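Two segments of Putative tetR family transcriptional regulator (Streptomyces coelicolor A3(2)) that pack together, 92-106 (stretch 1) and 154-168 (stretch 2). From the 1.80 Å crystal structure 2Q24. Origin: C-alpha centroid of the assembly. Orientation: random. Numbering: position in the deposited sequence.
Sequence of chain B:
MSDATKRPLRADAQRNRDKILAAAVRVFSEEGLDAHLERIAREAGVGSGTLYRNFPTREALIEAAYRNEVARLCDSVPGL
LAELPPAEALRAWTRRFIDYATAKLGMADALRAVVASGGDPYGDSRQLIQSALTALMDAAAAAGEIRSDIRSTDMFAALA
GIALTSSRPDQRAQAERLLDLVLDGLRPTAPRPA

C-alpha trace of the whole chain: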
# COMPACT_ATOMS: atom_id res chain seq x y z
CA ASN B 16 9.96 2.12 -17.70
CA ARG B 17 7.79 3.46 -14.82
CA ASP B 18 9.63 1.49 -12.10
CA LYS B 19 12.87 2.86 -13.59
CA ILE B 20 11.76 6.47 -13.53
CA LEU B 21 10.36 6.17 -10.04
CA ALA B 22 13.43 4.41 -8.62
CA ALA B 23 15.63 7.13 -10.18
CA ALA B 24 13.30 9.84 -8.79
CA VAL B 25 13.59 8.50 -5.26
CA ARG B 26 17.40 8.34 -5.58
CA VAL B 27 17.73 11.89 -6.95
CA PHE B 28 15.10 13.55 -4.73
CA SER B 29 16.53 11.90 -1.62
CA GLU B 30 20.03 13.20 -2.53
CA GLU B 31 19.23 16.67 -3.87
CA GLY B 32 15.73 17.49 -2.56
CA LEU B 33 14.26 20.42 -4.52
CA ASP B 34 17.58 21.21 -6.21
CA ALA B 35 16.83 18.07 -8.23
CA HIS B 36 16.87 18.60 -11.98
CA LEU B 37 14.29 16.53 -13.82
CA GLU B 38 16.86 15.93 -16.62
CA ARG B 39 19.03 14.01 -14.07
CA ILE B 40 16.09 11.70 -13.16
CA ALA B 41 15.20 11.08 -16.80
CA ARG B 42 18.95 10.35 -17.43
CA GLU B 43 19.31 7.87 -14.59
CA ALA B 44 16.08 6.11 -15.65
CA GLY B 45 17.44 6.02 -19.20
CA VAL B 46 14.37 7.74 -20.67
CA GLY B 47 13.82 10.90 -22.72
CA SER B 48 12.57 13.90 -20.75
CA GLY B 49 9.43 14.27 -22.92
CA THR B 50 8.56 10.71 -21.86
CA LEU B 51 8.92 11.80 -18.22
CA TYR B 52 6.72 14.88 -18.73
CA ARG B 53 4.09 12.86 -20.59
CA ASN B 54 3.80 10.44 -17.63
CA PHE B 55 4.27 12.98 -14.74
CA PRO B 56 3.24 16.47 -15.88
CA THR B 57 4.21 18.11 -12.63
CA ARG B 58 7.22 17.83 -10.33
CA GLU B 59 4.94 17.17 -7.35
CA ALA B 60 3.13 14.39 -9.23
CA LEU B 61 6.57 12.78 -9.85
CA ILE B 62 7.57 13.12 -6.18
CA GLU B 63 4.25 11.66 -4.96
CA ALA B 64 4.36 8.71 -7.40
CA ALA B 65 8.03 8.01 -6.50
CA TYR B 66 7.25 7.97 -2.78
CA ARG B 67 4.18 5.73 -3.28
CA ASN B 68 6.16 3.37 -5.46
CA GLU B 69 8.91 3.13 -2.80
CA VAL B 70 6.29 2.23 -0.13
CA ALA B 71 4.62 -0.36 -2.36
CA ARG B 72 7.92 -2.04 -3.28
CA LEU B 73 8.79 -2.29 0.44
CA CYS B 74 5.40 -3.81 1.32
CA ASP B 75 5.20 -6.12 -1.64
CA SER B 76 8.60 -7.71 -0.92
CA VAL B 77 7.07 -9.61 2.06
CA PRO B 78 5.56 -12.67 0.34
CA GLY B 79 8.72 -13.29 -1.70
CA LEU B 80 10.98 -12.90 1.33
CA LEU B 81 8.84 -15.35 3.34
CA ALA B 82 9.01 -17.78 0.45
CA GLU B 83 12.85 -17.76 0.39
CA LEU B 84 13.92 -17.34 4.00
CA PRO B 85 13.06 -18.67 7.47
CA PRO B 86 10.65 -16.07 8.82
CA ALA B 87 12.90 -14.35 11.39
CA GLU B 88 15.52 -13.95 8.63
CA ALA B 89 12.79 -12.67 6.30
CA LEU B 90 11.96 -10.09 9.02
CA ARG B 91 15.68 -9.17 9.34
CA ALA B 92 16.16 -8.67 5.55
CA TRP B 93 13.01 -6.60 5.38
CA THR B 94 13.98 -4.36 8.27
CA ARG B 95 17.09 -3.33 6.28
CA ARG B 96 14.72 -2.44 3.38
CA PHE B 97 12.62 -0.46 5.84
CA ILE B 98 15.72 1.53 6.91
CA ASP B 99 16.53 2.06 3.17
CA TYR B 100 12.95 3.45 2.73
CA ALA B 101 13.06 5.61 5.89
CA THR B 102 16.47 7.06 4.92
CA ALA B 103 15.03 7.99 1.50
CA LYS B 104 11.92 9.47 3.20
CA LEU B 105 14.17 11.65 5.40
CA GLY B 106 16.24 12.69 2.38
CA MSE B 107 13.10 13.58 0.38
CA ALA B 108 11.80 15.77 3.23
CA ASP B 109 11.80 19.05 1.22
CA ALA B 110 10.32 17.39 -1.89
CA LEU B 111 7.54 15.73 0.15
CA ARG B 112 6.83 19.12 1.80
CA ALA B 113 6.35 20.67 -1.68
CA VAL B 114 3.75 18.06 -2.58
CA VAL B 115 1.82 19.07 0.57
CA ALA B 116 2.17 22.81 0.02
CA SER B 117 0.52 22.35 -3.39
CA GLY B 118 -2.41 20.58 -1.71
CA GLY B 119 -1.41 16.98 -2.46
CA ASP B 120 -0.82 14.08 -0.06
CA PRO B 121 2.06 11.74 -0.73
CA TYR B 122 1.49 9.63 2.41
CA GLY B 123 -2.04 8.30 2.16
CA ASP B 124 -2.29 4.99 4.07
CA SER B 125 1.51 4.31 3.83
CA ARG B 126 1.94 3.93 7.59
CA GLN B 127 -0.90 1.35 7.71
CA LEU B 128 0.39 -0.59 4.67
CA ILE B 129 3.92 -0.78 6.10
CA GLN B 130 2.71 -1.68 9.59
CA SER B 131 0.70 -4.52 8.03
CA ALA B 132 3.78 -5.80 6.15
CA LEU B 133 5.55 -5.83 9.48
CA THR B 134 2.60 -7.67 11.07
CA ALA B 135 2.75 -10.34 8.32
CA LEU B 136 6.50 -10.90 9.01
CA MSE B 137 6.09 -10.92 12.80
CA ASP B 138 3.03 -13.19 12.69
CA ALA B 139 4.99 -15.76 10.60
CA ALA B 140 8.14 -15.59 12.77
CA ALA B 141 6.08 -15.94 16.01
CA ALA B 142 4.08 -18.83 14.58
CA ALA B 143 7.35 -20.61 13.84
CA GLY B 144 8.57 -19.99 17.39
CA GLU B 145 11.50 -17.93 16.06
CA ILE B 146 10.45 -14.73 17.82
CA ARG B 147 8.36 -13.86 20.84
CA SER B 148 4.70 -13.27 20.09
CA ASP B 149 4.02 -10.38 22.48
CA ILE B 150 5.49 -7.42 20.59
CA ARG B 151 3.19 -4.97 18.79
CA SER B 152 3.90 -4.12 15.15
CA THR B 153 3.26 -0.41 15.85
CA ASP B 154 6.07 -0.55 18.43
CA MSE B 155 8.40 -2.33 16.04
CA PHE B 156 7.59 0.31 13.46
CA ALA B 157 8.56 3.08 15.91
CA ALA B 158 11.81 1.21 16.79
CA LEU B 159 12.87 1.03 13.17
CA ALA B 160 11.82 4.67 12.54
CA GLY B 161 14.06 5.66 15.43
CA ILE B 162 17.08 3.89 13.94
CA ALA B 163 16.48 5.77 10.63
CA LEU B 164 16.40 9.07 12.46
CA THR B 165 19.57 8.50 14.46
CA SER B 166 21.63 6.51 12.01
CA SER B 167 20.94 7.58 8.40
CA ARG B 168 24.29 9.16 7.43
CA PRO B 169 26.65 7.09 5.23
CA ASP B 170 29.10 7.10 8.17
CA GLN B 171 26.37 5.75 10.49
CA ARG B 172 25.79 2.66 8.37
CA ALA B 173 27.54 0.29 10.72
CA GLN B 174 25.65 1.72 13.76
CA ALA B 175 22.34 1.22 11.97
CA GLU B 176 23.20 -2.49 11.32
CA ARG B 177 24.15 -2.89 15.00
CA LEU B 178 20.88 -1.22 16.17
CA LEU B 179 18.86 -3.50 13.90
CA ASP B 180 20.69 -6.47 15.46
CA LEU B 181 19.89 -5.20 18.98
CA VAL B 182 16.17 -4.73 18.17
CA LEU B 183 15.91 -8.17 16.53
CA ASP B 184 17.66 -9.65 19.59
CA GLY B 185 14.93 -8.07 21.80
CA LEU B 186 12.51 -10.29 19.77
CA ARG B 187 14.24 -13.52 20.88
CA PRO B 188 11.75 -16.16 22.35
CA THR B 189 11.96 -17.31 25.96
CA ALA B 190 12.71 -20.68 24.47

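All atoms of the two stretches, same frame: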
# COMPACT_ATOMS: atom_id res chain seq x y z
N ALA B 92 15.87 -9.26 6.89
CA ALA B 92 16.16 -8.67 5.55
C ALA B 92 15.24 -7.51 5.28
O ALA B 92 15.66 -6.44 4.80
CB ALA B 92 16.07 -9.72 4.45
N TRP B 93 13.97 -7.68 5.62
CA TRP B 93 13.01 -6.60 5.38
C TRP B 93 13.27 -5.35 6.22
O TRP B 93 13.09 -4.24 5.76
CB TRP B 93 11.59 -7.13 5.64
CG TRP B 93 10.49 -6.14 5.25
CD1 TRP B 93 9.84 -6.02 4.04
CD2 TRP B 93 9.94 -5.14 6.11
NE1 TRP B 93 8.90 -5.00 4.10
CE2 TRP B 93 8.95 -4.43 5.36
CE3 TRP B 93 10.20 -4.76 7.44
CZ2 TRP B 93 8.18 -3.41 5.92
CZ3 TRP B 93 9.42 -3.71 8.01
CH2 TRP B 93 8.45 -3.03 7.24
N THR B 94 13.68 -5.51 7.46
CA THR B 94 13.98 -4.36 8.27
C THR B 94 15.11 -3.49 7.68
O THR B 94 15.10 -2.32 7.82
CB THR B 94 14.29 -4.72 9.74
OG1 THR B 94 15.49 -5.45 9.84
CG2 THR B 94 13.16 -5.43 10.38
N ARG B 95 16.08 -4.11 7.02
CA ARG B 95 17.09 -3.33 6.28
C ARG B 95 16.42 -2.53 5.14
O ARG B 95 16.74 -1.36 4.93
CB ARG B 95 18.25 -4.24 5.78
CG ARG B 95 19.13 -4.76 6.88
CD ARG B 95 20.45 -5.51 6.40
NE ARG B 95 21.09 -4.76 5.33
CZ ARG B 95 22.07 -3.86 5.49
NH1 ARG B 95 22.58 -3.62 6.70
NH2 ARG B 95 22.54 -3.23 4.43
N ARG B 96 15.47 -3.15 4.44
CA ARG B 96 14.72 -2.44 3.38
C ARG B 96 13.89 -1.32 3.97
O ARG B 96 13.75 -0.25 3.36
CB ARG B 96 13.82 -3.41 2.56
CG ARG B 96 14.63 -4.51 1.81
CD ARG B 96 15.68 -3.90 0.89
NE ARG B 96 15.07 -3.34 -0.29
CZ ARG B 96 15.45 -2.21 -0.90
NH1 ARG B 96 16.44 -1.44 -0.44
NH2 ARG B 96 14.80 -1.85 -2.00
N PHE B 97 13.33 -1.55 5.15
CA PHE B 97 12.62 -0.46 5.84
C PHE B 97 13.58 0.70 6.10
O PHE B 97 13.21 1.87 5.85
CB PHE B 97 12.04 -0.92 7.18
CG PHE B 97 11.34 0.21 7.92
CD1 PHE B 97 9.99 0.45 7.72
CD2 PHE B 97 12.06 1.05 8.75
CE1 PHE B 97 9.37 1.51 8.39
CE2 PHE B 97 11.46 2.12 9.39
CZ PHE B 97 10.13 2.34 9.23
N ILE B 98 14.78 0.42 6.64
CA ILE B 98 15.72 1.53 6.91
C ILE B 98 16.09 2.24 5.62
O ILE B 98 16.19 3.46 5.60
CB ILE B 98 16.99 1.08 7.71
CG1 ILE B 98 16.53 0.66 9.09
CG2 ILE B 98 18.04 2.24 7.85
CD1 ILE B 98 16.07 1.81 9.98
N ASP B 99 16.25 1.47 4.53
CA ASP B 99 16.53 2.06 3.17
C ASP B 99 15.40 3.06 2.77
O ASP B 99 15.68 4.18 2.31
CB ASP B 99 16.59 0.98 2.11
CG ASP B 99 17.83 0.07 2.22
OD1 ASP B 99 18.86 0.46 2.81
OD2 ASP B 99 17.75 -1.04 1.63
N TYR B 100 14.16 2.64 2.96
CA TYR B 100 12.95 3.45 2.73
C TYR B 100 12.92 4.70 3.63
O TYR B 100 12.68 5.81 3.17
CB TYR B 100 11.71 2.58 2.97
CG TYR B 100 10.53 3.39 3.44
CD1 TYR B 100 9.83 4.21 2.57
CD2 TYR B 100 10.14 3.36 4.80
CE1 TYR B 100 8.75 4.99 3.02
CE2 TYR B 100 9.05 4.12 5.25
CZ TYR B 100 8.39 4.95 4.36
OH TYR B 100 7.31 5.70 4.80
N ALA B 101 13.15 4.50 4.93
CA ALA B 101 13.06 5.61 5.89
C ALA B 101 14.17 6.67 5.70
O ALA B 101 13.97 7.88 5.91
CB ALA B 101 13.06 5.03 7.33
N THR B 102 15.34 6.20 5.29
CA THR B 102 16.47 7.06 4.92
C THR B 102 16.11 7.92 3.72
O THR B 102 16.36 9.16 3.73
CB THR B 102 17.74 6.20 4.65
OG1 THR B 102 18.18 5.66 5.92
CG2 THR B 102 18.89 7.04 4.03
N ALA B 103 15.55 7.29 2.68
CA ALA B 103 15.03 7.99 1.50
C ALA B 103 13.93 9.01 1.85
O ALA B 103 13.99 10.20 1.41
CB ALA B 103 14.56 7.01 0.45
N LYS B 104 12.99 8.59 2.70
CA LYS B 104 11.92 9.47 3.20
C LYS B 104 12.53 10.72 3.84
O LYS B 104 12.13 11.86 3.54
CB LYS B 104 11.09 8.73 4.25
CG LYS B 104 9.82 9.47 4.67
CD LYS B 104 9.07 8.68 5.69
CE LYS B 104 7.76 9.34 6.04
NZ LYS B 104 7.99 10.57 6.83
N LEU B 105 13.53 10.51 4.70
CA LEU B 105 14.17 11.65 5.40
C LEU B 105 14.87 12.54 4.40
O LEU B 105 14.80 13.76 4.50
CB LEU B 105 15.14 11.15 6.48
CG LEU B 105 15.80 12.20 7.39
CD1 LEU B 105 14.85 12.53 8.57
CD2 LEU B 105 17.06 11.57 7.90
N GLY B 106 15.56 11.94 3.43
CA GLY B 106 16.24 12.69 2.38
C GLY B 106 15.31 13.47 1.46
O GLY B 106 15.68 14.54 0.97
N ASP B 154 4.87 -0.82 17.64
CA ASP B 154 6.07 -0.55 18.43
C ASP B 154 7.31 -0.88 17.61
O ASP B 154 8.29 -0.16 17.62
CB ASP B 154 6.07 -1.36 19.74
CG ASP B 154 5.09 -0.85 20.75
OD1 ASP B 154 4.60 0.30 20.64
OD2 ASP B 154 4.85 -1.61 21.70
N MSE B 155 7.27 -1.99 16.88
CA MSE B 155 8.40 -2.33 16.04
C MSE B 155 8.58 -1.24 14.97
O MSE B 155 9.69 -0.87 14.60
CB MSE B 155 8.16 -3.72 15.42
CG MSE B 155 9.32 -4.22 14.67
SE MSE B 155 10.86 -4.63 15.95
CE MSE B 155 11.96 -5.33 14.50
N PHE B 156 7.46 -0.75 14.44
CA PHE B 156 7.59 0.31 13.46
C PHE B 156 8.35 1.52 14.06
O PHE B 156 9.23 2.11 13.44
CB PHE B 156 6.20 0.73 12.96
CG PHE B 156 6.23 1.76 11.86
CD1 PHE B 156 5.94 1.38 10.52
CD2 PHE B 156 6.46 3.10 12.13
CE1 PHE B 156 5.89 2.34 9.51
CE2 PHE B 156 6.46 4.06 11.10
CZ PHE B 156 6.19 3.64 9.76
N ALA B 157 7.95 1.91 15.26
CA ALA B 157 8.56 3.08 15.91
C ALA B 157 10.05 2.82 16.20
O ALA B 157 10.87 3.70 16.14
CB ALA B 157 7.84 3.36 17.20
N ALA B 158 10.37 1.58 16.55
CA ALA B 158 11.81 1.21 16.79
C ALA B 158 12.62 1.39 15.54
O ALA B 158 13.67 2.03 15.53
CB ALA B 158 11.86 -0.29 17.32
N LEU B 159 12.12 0.86 14.43
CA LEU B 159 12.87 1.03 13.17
C LEU B 159 12.96 2.51 12.70
O LEU B 159 13.98 2.94 12.18
CB LEU B 159 12.18 0.15 12.09
CG LEU B 159 12.15 -1.36 12.37
CD1 LEU B 159 11.19 -2.08 11.30
CD2 LEU B 159 13.53 -1.94 12.34
N ALA B 160 11.87 3.23 12.84
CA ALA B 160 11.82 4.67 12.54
C ALA B 160 12.89 5.40 13.32
O ALA B 160 13.52 6.29 12.78
CB ALA B 160 10.48 5.26 12.86
N GLY B 161 13.08 5.00 14.58
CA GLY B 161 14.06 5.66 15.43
C GLY B 161 15.48 5.45 14.94
O GLY B 161 16.31 6.37 14.97
N ILE B 162 15.76 4.23 14.49
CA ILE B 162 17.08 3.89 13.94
C ILE B 162 17.34 4.75 12.71
O ILE B 162 18.42 5.28 12.53
CB ILE B 162 17.16 2.39 13.56
CG1 ILE B 162 17.04 1.59 14.88
CG2 ILE B 162 18.51 2.05 12.84
CD1 ILE B 162 16.99 0.09 14.69
N ALA B 163 16.34 4.87 11.85
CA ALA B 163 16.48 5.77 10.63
C ALA B 163 16.77 7.22 10.97
O ALA B 163 17.62 7.89 10.36
CB ALA B 163 15.22 5.66 9.77
N LEU B 164 16.13 7.71 12.04
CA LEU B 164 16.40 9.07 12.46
C LEU B 164 17.77 9.28 13.08
O LEU B 164 18.37 10.34 12.89
CB LEU B 164 15.33 9.56 13.44
CG LEU B 164 13.91 9.65 12.89
CD1 LEU B 164 12.99 9.89 14.08
CD2 LEU B 164 13.79 10.80 11.87
N THR B 165 18.28 8.31 13.82
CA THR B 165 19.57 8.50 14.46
C THR B 165 20.75 8.13 13.57
O THR B 165 21.86 8.64 13.77
CB THR B 165 19.71 7.64 15.75
OG1 THR B 165 19.52 6.28 15.43
CG2 THR B 165 18.66 8.06 16.82
N SER B 166 20.53 7.23 12.62
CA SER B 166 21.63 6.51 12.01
C SER B 166 21.58 6.44 10.49
O SER B 166 22.02 5.45 9.92
CB SER B 166 21.70 5.10 12.62
OG SER B 166 21.70 5.20 14.04
N SER B 167 21.12 7.52 9.86
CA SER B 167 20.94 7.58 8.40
C SER B 167 22.14 8.03 7.58
O SER B 167 22.18 7.76 6.38
CB SER B 167 19.74 8.46 8.04
OG SER B 167 18.60 7.64 8.01
N ARG B 168 23.11 8.69 8.20
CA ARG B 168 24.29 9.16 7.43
C ARG B 168 25.13 8.00 6.89
O ARG B 168 25.18 6.93 7.51
CB ARG B 168 25.19 10.05 8.28
CG ARG B 168 24.63 11.46 8.50
CD ARG B 168 25.68 12.37 9.08
NE ARG B 168 25.97 12.13 10.50
CZ ARG B 168 27.14 11.70 10.95
NH2 ARG B 168 27.34 11.50 12.25

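Residues 92-106 are helical throughout, and residues 154-165 form a second helix, already under way before the stretch begins, after which Ser166 leaves helical geometry. The two axes approach to 9.0 Å and cross at -54°, with the N-to-C directions inclined by the same 54°. The backbones come nearest at two places, where the CA atoms of Ile98 and Ala163, and those of Thr102 and Ser167, each lie 5.7 Å apart. Between these points, CB of Ala101 meets CB of Ala163 at 3.3 Å, a tight methyl-to-methyl contact with no longer side chain between them. Ile98 has its CA-to-CB bond sideways, but with both chi angles in m its CD1 reaches the second helix, 3.2 Å from Leu159 O and 3.8 Å from Ile162 CG2. That carbonyl already accepts the helical bond from Ala163 N, so the methyl packs against backbone that is internally satisfied.

Leu159 is the most heavily covered residue of its stretch. Its CD1 lies over one face of the Phe97 ring and at the edge of the Trp93 ring, 4.1 Å from Trp93 CZ3, while its CD2 sits 3.9 Å from Thr94 CB. Phe97 CE2 also approaches Leu159 CB at 3.4 Å. The same phenyl ring turns its edge to the face of Phe156, with centroids 5.3 Å apart and planes at 76°; this edge-to-face arrangement sets ring hydrogens against a pi cloud.

Toward the C-terminal ends the contact becomes partly polar. Ser167 OG donates to Ala163 O (2.6 Å), a side-chain bond back to the last turn of the helix that precedes it, and lies 2.9 Å from Thr102 OG1. Beside it, Leu105 adds apolar cover, its CD1 3.9 Å from Leu164 CD2 and its CD2 4.1 Å from Ser167 CB.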